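Local atomic coordinates of benzoylformate decarboxylase (Mycobacterium smegmatis, PDB entry 4Q9D), a protein that belongs to the thiamine pyrophosphate-dependent enzyme family, in which paired alpha/beta domains bind the cofactor, and carries a magnesium ion. Residues Glu222-Leu227 / His246-Gly251; Pro410-Ile415 / Arg426-Thr431; Trp445-His450 / Ile454-Leu459. All blocks are in the same frame, centred on the assembly; numbering follows the deposited sequence.

Interaction 1: residues Glu222-Leu227 / His246-Gly251; sequences EFAEKL and HPLYAG
E225, on the last turn of its helix, and H246, in the loop before strand 249-252, make the polar part of this contact. H246 NE2 donates to E225 OE2 at 2.9 Å along a nearly straight bond (171° at the hydrogen), meeting the oxygen on its anti lone pair. OE2 lies only 6° out of the imidazole plane, yet the carboxylate is twisted 34° against the ring. E225 CG stands anti to the carbonyl carbon, and the extended chain beyond it carries OE2 to the ring. In turn, L248 N donates to H246 ND1 at 3.1 Å; with NE2 the donor and ND1 the acceptor, two bonds fix the rotation of the ring.

The rest is van der Waals packing: L248 CD1 lies against the helix backbone, 3.2 Å from A224 O and 4.1 Å from E225 CA, and the one apolar side-chain pair, to A224 CB, is at 4.4 Å.

A type I turn from H246 to Y249, closed by Y249 N to H246 O, leads into strand 249-252, within this chain an edge strand of the central-domain parallel sheet. L248 and A250 make backbone hydrogen bonds with V231, on which A224 also packs, while F223 touches helix 318-328.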
# COMPACT_ATOMS: atom_id res chain seq x y z
N GLU B 222 -1.26 -11.82 42.54
CA GLU B 222 -2.27 -11.44 43.52
C GLU B 222 -3.68 -11.79 43.03
O GLU B 222 -4.50 -12.34 43.78
CB GLU B 222 -2.15 -9.95 43.84
CG GLU B 222 -3.10 -9.50 44.95
CD GLU B 222 -3.06 -8.00 45.20
OE1 GLU B 222 -2.61 -7.25 44.31
OE2 GLU B 222 -3.48 -7.58 46.30
N PHE B 223 -3.97 -11.50 41.77
CA PHE B 223 -5.26 -11.90 41.22
C PHE B 223 -5.41 -13.42 41.15
O PHE B 223 -6.45 -13.97 41.49
CB PHE B 223 -5.49 -11.30 39.83
CG PHE B 223 -6.81 -11.70 39.22
CD1 PHE B 223 -8.00 -11.17 39.70
CD2 PHE B 223 -6.87 -12.62 38.20
CE1 PHE B 223 -9.22 -11.55 39.15
CE2 PHE B 223 -8.07 -12.99 37.65
CZ PHE B 223 -9.25 -12.46 38.14
N ALA B 224 -4.38 -14.10 40.68
CA ALA B 224 -4.47 -15.54 40.49
C ALA B 224 -4.70 -16.22 41.84
O ALA B 224 -5.48 -17.17 41.93
CB ALA B 224 -3.19 -16.07 39.83
N GLU B 225 -4.04 -15.72 42.88
CA GLU B 225 -4.17 -16.32 44.21
C GLU B 225 -5.55 -16.11 44.84
O GLU B 225 -6.12 -17.03 45.41
CB GLU B 225 -3.05 -15.84 45.14
CG GLU B 225 -1.70 -16.46 44.78
CD GLU B 225 -0.60 -16.00 45.72
OE1 GLU B 225 -0.91 -15.14 46.56
OE2 GLU B 225 0.56 -16.48 45.61
N LYS B 226 -6.12 -14.92 44.68
CA LYS B 226 -7.50 -14.72 45.08
C LYS B 226 -8.48 -15.60 44.32
O LYS B 226 -9.39 -16.19 44.90
CB LYS B 226 -7.92 -13.27 44.94
CG LYS B 226 -9.33 -13.02 45.48
CD LYS B 226 -9.53 -11.52 45.65
CE LYS B 226 -10.93 -11.20 46.20
NZ LYS B 226 -11.06 -9.75 46.47
N LEU B 227 -8.35 -15.65 43.00
CA LEU B 227 -9.29 -16.44 42.22
C LEU B 227 -9.17 -17.95 42.52
O LEU B 227 -10.17 -18.67 42.53
CB LEU B 227 -9.10 -16.18 40.74
CG LEU B 227 -10.00 -16.98 39.81
CD1 LEU B 227 -11.46 -16.65 40.09
CD2 LEU B 227 -9.64 -16.71 38.33
N HIS B 246 4.85 -21.75 40.73
CA HIS B 246 3.66 -21.48 41.54
C HIS B 246 2.70 -22.67 41.61
O HIS B 246 2.46 -23.32 40.59
CB HIS B 246 2.90 -20.27 40.98
CG HIS B 246 2.00 -19.62 41.97
ND1 HIS B 246 0.70 -20.04 42.19
CD2 HIS B 246 2.19 -18.54 42.77
CE1 HIS B 246 0.14 -19.27 43.11
NE2 HIS B 246 1.02 -18.34 43.47
N PRO B 247 2.10 -22.92 42.80
CA PRO B 247 1.21 -24.08 42.98
C PRO B 247 0.03 -24.04 42.02
O PRO B 247 -0.50 -25.10 41.67
CB PRO B 247 0.68 -23.91 44.43
CG PRO B 247 1.67 -22.97 45.10
CD PRO B 247 2.23 -22.09 44.02
N LEU B 248 -0.38 -22.84 41.59
CA LEU B 248 -1.51 -22.75 40.66
C LEU B 248 -1.11 -22.94 39.19
O LEU B 248 -1.97 -23.04 38.32
CB LEU B 248 -2.23 -21.42 40.83
CG LEU B 248 -3.04 -21.19 42.12
CD1 LEU B 248 -3.64 -19.79 42.05
CD2 LEU B 248 -4.12 -22.23 42.31
N TYR B 249 0.20 -22.98 38.90
CA TYR B 249 0.65 -22.99 37.50
C TYR B 249 0.31 -24.29 36.81
O TYR B 249 0.64 -25.35 37.30
CB TYR B 249 2.15 -22.73 37.42
CG TYR B 249 2.71 -22.65 36.00
CD1 TYR B 249 2.23 -21.70 35.07
CD2 TYR B 249 3.75 -23.46 35.62
CE1 TYR B 249 2.78 -21.61 33.82
CE2 TYR B 249 4.30 -23.38 34.37
CZ TYR B 249 3.82 -22.46 33.48
OH TYR B 249 4.41 -22.41 32.24
N ALA B 250 -0.35 -24.19 35.67
CA ALA B 250 -0.71 -25.36 34.92
C ALA B 250 0.05 -25.50 33.59
O ALA B 250 -0.29 -26.35 32.75
CB ALA B 250 -2.23 -25.40 34.68
N GLY B 251 1.06 -24.66 33.39
CA GLY B 251 1.90 -24.77 32.21
C GLY B 251 1.30 -24.07 31.00
O GLY B 251 0.19 -23.54 31.06

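Interaction 2: residues Pro410-Ile415 / Arg426-Thr431; sequences PAAVGI and RTVVAT
Helix segment 410-415 lies over strand 428-431 with N-to-C directions 174° apart and axes 9.2 Å from each other at closest, A412 and V428 having the nearest CA atoms, 6.7 Å apart. This antiparallel run is that of the helix in a beta-alpha-beta crossover: helix 408-421 follows strand 397-399 and leads into strand 428-433, and both strands belong to the parallel sheet of the C-terminal thiamine pyrophosphate-binding domain, with strand 373-377 between them.

The touching residues are all buried, and the core of the contact is apolar. A412, with its methyl directed at the strand, sits against two residues of one strand face: its CB is 3.9 Å from V428 CG1 and 4.3 Å from A430 CB, so that the two alanine methyls meet directly. One turn on, I415 takes over. Its CG2 branch, placed opposite the backbone N while CG1 lies beside it, meets V428 CG2 at 3.9 Å, and the two side chains cross at about a right angle. V428 is thus shared, CG1 going to A412 and CG2 to I415. Both I415 and V428 also touch V375 of the neighbouring strand, while F456 of strand 454-460 packs on A412 and A430.

R426 precedes the strand and contributes by its far end. Its CG stands between the backbone N and the carbonyl carbon (chi1 73°), and from there the chain runs extended to a guanidinium whose NE is salt-bridged to D419 of helix 408-421, the helix that carries I415, and whose NH1 bonds to A395 O. R426 NH2, which also has the like-charged R422 close by, comes obliquely to I415 CG2, 3.9 Å away.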
# COMPACT_ATOMS: atom_id res chain seq x y z
N PRO B 410 20.82 -11.76 18.56
CA PRO B 410 20.95 -10.29 18.72
C PRO B 410 20.10 -9.73 19.86
O PRO B 410 20.53 -8.77 20.51
CB PRO B 410 20.51 -9.72 17.34
CG PRO B 410 19.70 -10.87 16.68
CD PRO B 410 20.40 -12.15 17.21
N ALA B 411 18.90 -10.28 20.09
CA ALA B 411 18.10 -9.83 21.24
C ALA B 411 18.84 -10.02 22.56
O ALA B 411 18.76 -9.17 23.46
CB ALA B 411 16.74 -10.56 21.27
N ALA B 412 19.55 -11.14 22.70
CA ALA B 412 20.36 -11.35 23.91
C ALA B 412 21.40 -10.23 24.11
O ALA B 412 21.64 -9.80 25.24
CB ALA B 412 21.06 -12.71 23.86
N VAL B 413 22.04 -9.80 23.03
CA VAL B 413 23.02 -8.72 23.08
C VAL B 413 22.30 -7.44 23.50
O VAL B 413 22.78 -6.70 24.38
CB VAL B 413 23.69 -8.51 21.69
CG1 VAL B 413 24.72 -7.34 21.75
CG2 VAL B 413 24.39 -9.77 21.23
N GLY B 414 21.15 -7.16 22.89
CA GLY B 414 20.33 -6.03 23.30
C GLY B 414 19.88 -6.06 24.76
O GLY B 414 19.92 -5.05 25.45
N ILE B 415 19.43 -7.23 25.23
CA ILE B 415 19.01 -7.37 26.62
C ILE B 415 20.16 -7.09 27.58
O ILE B 415 20.00 -6.39 28.57
CB ILE B 415 18.42 -8.78 26.88
CG1 ILE B 415 17.06 -8.93 26.17
CG2 ILE B 415 18.26 -9.03 28.39
CD1 ILE B 415 16.72 -10.42 25.77
N ARG B 426 23.27 -9.02 35.90
CA ARG B 426 22.84 -10.40 35.79
C ARG B 426 23.42 -10.94 34.52
O ARG B 426 23.96 -10.18 33.68
CB ARG B 426 21.32 -10.53 35.79
CG ARG B 426 20.66 -10.08 34.50
CD ARG B 426 19.15 -10.27 34.50
NE ARG B 426 18.58 -9.55 33.38
CZ ARG B 426 17.28 -9.49 33.09
NH1 ARG B 426 16.39 -10.11 33.86
NH2 ARG B 426 16.88 -8.82 32.03
N THR B 427 23.32 -12.25 34.38
CA THR B 427 23.82 -12.92 33.21
C THR B 427 22.65 -13.28 32.31
O THR B 427 21.53 -13.54 32.77
CB THR B 427 24.68 -14.17 33.57
OG1 THR B 427 25.82 -13.74 34.32
CG2 THR B 427 25.19 -14.88 32.31
N VAL B 428 22.91 -13.23 31.01
CA VAL B 428 21.95 -13.70 30.02
C VAL B 428 22.43 -15.05 29.52
O VAL B 428 23.57 -15.20 29.05
CB VAL B 428 21.82 -12.73 28.83
CG1 VAL B 428 20.89 -13.35 27.74
CG2 VAL B 428 21.27 -11.41 29.30
N VAL B 429 21.55 -16.04 29.63
CA VAL B 429 21.83 -17.38 29.12
C VAL B 429 20.89 -17.62 27.95
O VAL B 429 19.67 -17.61 28.09
CB VAL B 429 21.60 -18.44 30.21
CG1 VAL B 429 21.78 -19.87 29.63
CG2 VAL B 429 22.54 -18.16 31.40
N ALA B 430 21.47 -17.84 26.78
CA ALA B 430 20.71 -18.00 25.56
C ALA B 430 20.92 -19.41 25.07
O ALA B 430 22.05 -19.81 24.80
CB ALA B 430 21.17 -16.95 24.48
N THR B 431 19.84 -20.17 24.96
CA THR B 431 19.96 -21.52 24.42
C THR B 431 19.43 -21.51 22.99
O THR B 431 18.23 -21.29 22.77
CB THR B 431 19.23 -22.56 25.31
OG1 THR B 431 17.83 -22.28 25.32
CG2 THR B 431 19.78 -22.51 26.76

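Interaction 3: residues Trp445-His450 / Ile454-Leu459; sequences WTAAQH and IVFVVL
Within the two segments the shortest polar bond is the helical one from Q449 N to W445 O, 2.8 Å; with H450 N to T446 O at 3.0 Å it belongs to the helical turn that carries A447, which meets I454 and F456 of the strand. All the contact across the segments is apolar. A447 CB is directed at the sheet and abuts two side-chain ends: I454 CD1 at 4.2 Å and F456 CE2, likewise at 4.2 Å. The methyl comes to the phenyl edge, near the ring plane, and so does not cover a face. One face of that ring instead carries I454 CG2, 3.4 Å above the plane and offset toward the rim. I454 thus uses both branches: CG2 lies over the ring of F456, two residues further along the same strand, while CG1, beside the backbone N (chi1 -53°), leads through an extended chi2 to the methyl that reaches A447.

The topology is that of a beta-alpha-beta unit in the parallel sheet of the C-terminal thiamine pyrophosphate-binding domain. Strand 428-433 leads through helices 434-439 and 443-449 to strand 454-460, its neighbour in the sheet. The magnesium ligands D434, N461 and E463 follow the C-terminal ends of these two strands, D434 in the GDG motif and N461 at the asparagine that ends this thiamine pyrophosphate-binding motif.

Further neighbours fill the core: V413 and P522 touch A447, A416 touches I454, and V524 and F437 touch F456. On the helix's other flank, W445 has Q449 CG over the centre of one indole face, 3.4 Å above it. The W445 NE1 group, for its part, donates to P485 O of the second subunit, whose G486 also packs on W445.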
# COMPACT_ATOMS: atom_id res chain seq x y z
N TRP B 445 29.58 -10.59 17.58
CA TRP B 445 30.71 -9.65 17.50
C TRP B 445 30.42 -8.45 18.37
O TRP B 445 31.30 -7.96 19.06
CB TRP B 445 30.93 -9.21 16.04
CG TRP B 445 32.04 -8.23 15.86
CD1 TRP B 445 33.38 -8.50 15.81
CD2 TRP B 445 31.91 -6.80 15.69
NE1 TRP B 445 34.09 -7.34 15.64
CE2 TRP B 445 33.22 -6.28 15.55
CE3 TRP B 445 30.82 -5.92 15.66
CZ2 TRP B 445 33.48 -4.90 15.38
CZ3 TRP B 445 31.07 -4.54 15.47
CH2 TRP B 445 32.39 -4.06 15.34
N THR B 446 29.18 -7.96 18.31
CA THR B 446 28.78 -6.85 19.16
C THR B 446 28.85 -7.23 20.65
O THR B 446 29.25 -6.42 21.48
CB THR B 446 27.34 -6.38 18.80
OG1 THR B 446 27.30 -6.03 17.42
CG2 THR B 446 26.92 -5.16 19.64
N ALA B 447 28.47 -8.47 20.97
CA ALA B 447 28.59 -8.95 22.36
C ALA B 447 30.07 -8.89 22.81
O ALA B 447 30.38 -8.44 23.91
CB ALA B 447 28.04 -10.41 22.49
N ALA B 448 30.97 -9.33 21.95
CA ALA B 448 32.39 -9.34 22.31
C ALA B 448 32.92 -7.92 22.40
O ALA B 448 33.60 -7.58 23.36
CB ALA B 448 33.20 -10.16 21.35
N GLN B 449 32.56 -7.07 21.43
CA GLN B 449 32.97 -5.66 21.45
C GLN B 449 32.55 -4.93 22.72
O GLN B 449 33.26 -4.05 23.19
CB GLN B 449 32.42 -4.92 20.21
CG GLN B 449 33.10 -5.35 18.91
CD GLN B 449 34.60 -5.03 18.94
OE1 GLN B 449 34.97 -3.87 19.04
NE2 GLN B 449 35.45 -6.04 18.85
N HIS B 450 31.37 -5.25 23.27
CA HIS B 450 30.90 -4.57 24.48
C HIS B 450 31.09 -5.40 25.74
O HIS B 450 30.59 -5.02 26.81
CB HIS B 450 29.44 -4.13 24.34
CG HIS B 450 29.23 -3.12 23.26
ND1 HIS B 450 29.06 -1.78 23.53
CD2 HIS B 450 29.22 -3.25 21.92
CE1 HIS B 450 28.94 -1.12 22.39
NE2 HIS B 450 29.04 -1.99 21.40
N ILE B 454 27.06 -12.64 28.44
CA ILE B 454 26.13 -13.51 27.77
C ILE B 454 26.79 -14.86 27.53
O ILE B 454 27.91 -14.94 27.02
CB ILE B 454 25.69 -12.95 26.41
CG1 ILE B 454 25.15 -11.51 26.55
CG2 ILE B 454 24.65 -13.88 25.77
CD1 ILE B 454 24.88 -10.88 25.19
N VAL B 455 26.09 -15.92 27.91
CA VAL B 455 26.55 -17.27 27.63
C VAL B 455 25.63 -17.85 26.58
O VAL B 455 24.45 -18.10 26.86
CB VAL B 455 26.53 -18.16 28.90
CG1 VAL B 455 27.06 -19.54 28.56
CG2 VAL B 455 27.35 -17.51 30.03
N PHE B 456 26.14 -18.03 25.37
CA PHE B 456 25.35 -18.61 24.28
C PHE B 456 25.59 -20.12 24.33
O PHE B 456 26.72 -20.58 24.13
CB PHE B 456 25.84 -18.07 22.91
CG PHE B 456 25.67 -16.58 22.73
CD1 PHE B 456 24.43 -16.04 22.37
CD2 PHE B 456 26.73 -15.71 22.92
CE1 PHE B 456 24.26 -14.65 22.19
CE2 PHE B 456 26.58 -14.31 22.75
CZ PHE B 456 25.33 -13.79 22.40
N VAL B 457 24.54 -20.89 24.59
CA VAL B 457 24.66 -22.33 24.61
C VAL B 457 24.02 -22.85 23.34
O VAL B 457 22.80 -22.80 23.17
CB VAL B 457 23.94 -22.94 25.81
CG1 VAL B 457 24.00 -24.48 25.74
CG2 VAL B 457 24.53 -22.41 27.09
N VAL B 458 24.85 -23.34 22.44
CA VAL B 458 24.38 -23.73 21.11
C VAL B 458 24.25 -25.25 21.00
O VAL B 458 25.21 -25.98 21.16
CB VAL B 458 25.35 -23.20 20.02
CG1 VAL B 458 24.95 -23.71 18.65
CG2 VAL B 458 25.39 -21.65 20.05
N LEU B 459 23.04 -25.70 20.71
CA LEU B 459 22.77 -27.13 20.61
C LEU B 459 22.99 -27.62 19.19
O LEU B 459 22.15 -27.43 18.29
CB LEU B 459 21.34 -27.44 21.10
CG LEU B 459 21.07 -27.24 22.60
CD1 LEU B 459 21.01 -25.80 22.99
CD2 LEU B 459 19.74 -27.92 22.96

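In the fold
Interaction 1 comes first along the chain and lies in the central domain, on the sheet that includes strand 249-252; interactions 2 and 3 follow in series in the C-terminal domain. The centre of interaction 1 is about 28 Å from that of interaction 2 and about 35 Å from that of interaction 3, and it touches neither. The latter two have centres only about 8 Å apart and share one parallel sheet, in which strands 428-433 and 454-460 are neighbours: V457 N lies 2.7 Å from A430 O and V455 N 2.9 Å from V428 O, both probable hydrogen bonds. I454 CD1 also packs on A412 and V413 of helix 408-421. Interactions 2 and 3 therefore pack helices on two adjacent strands whose C-terminal ends are followed by the magnesium ligands.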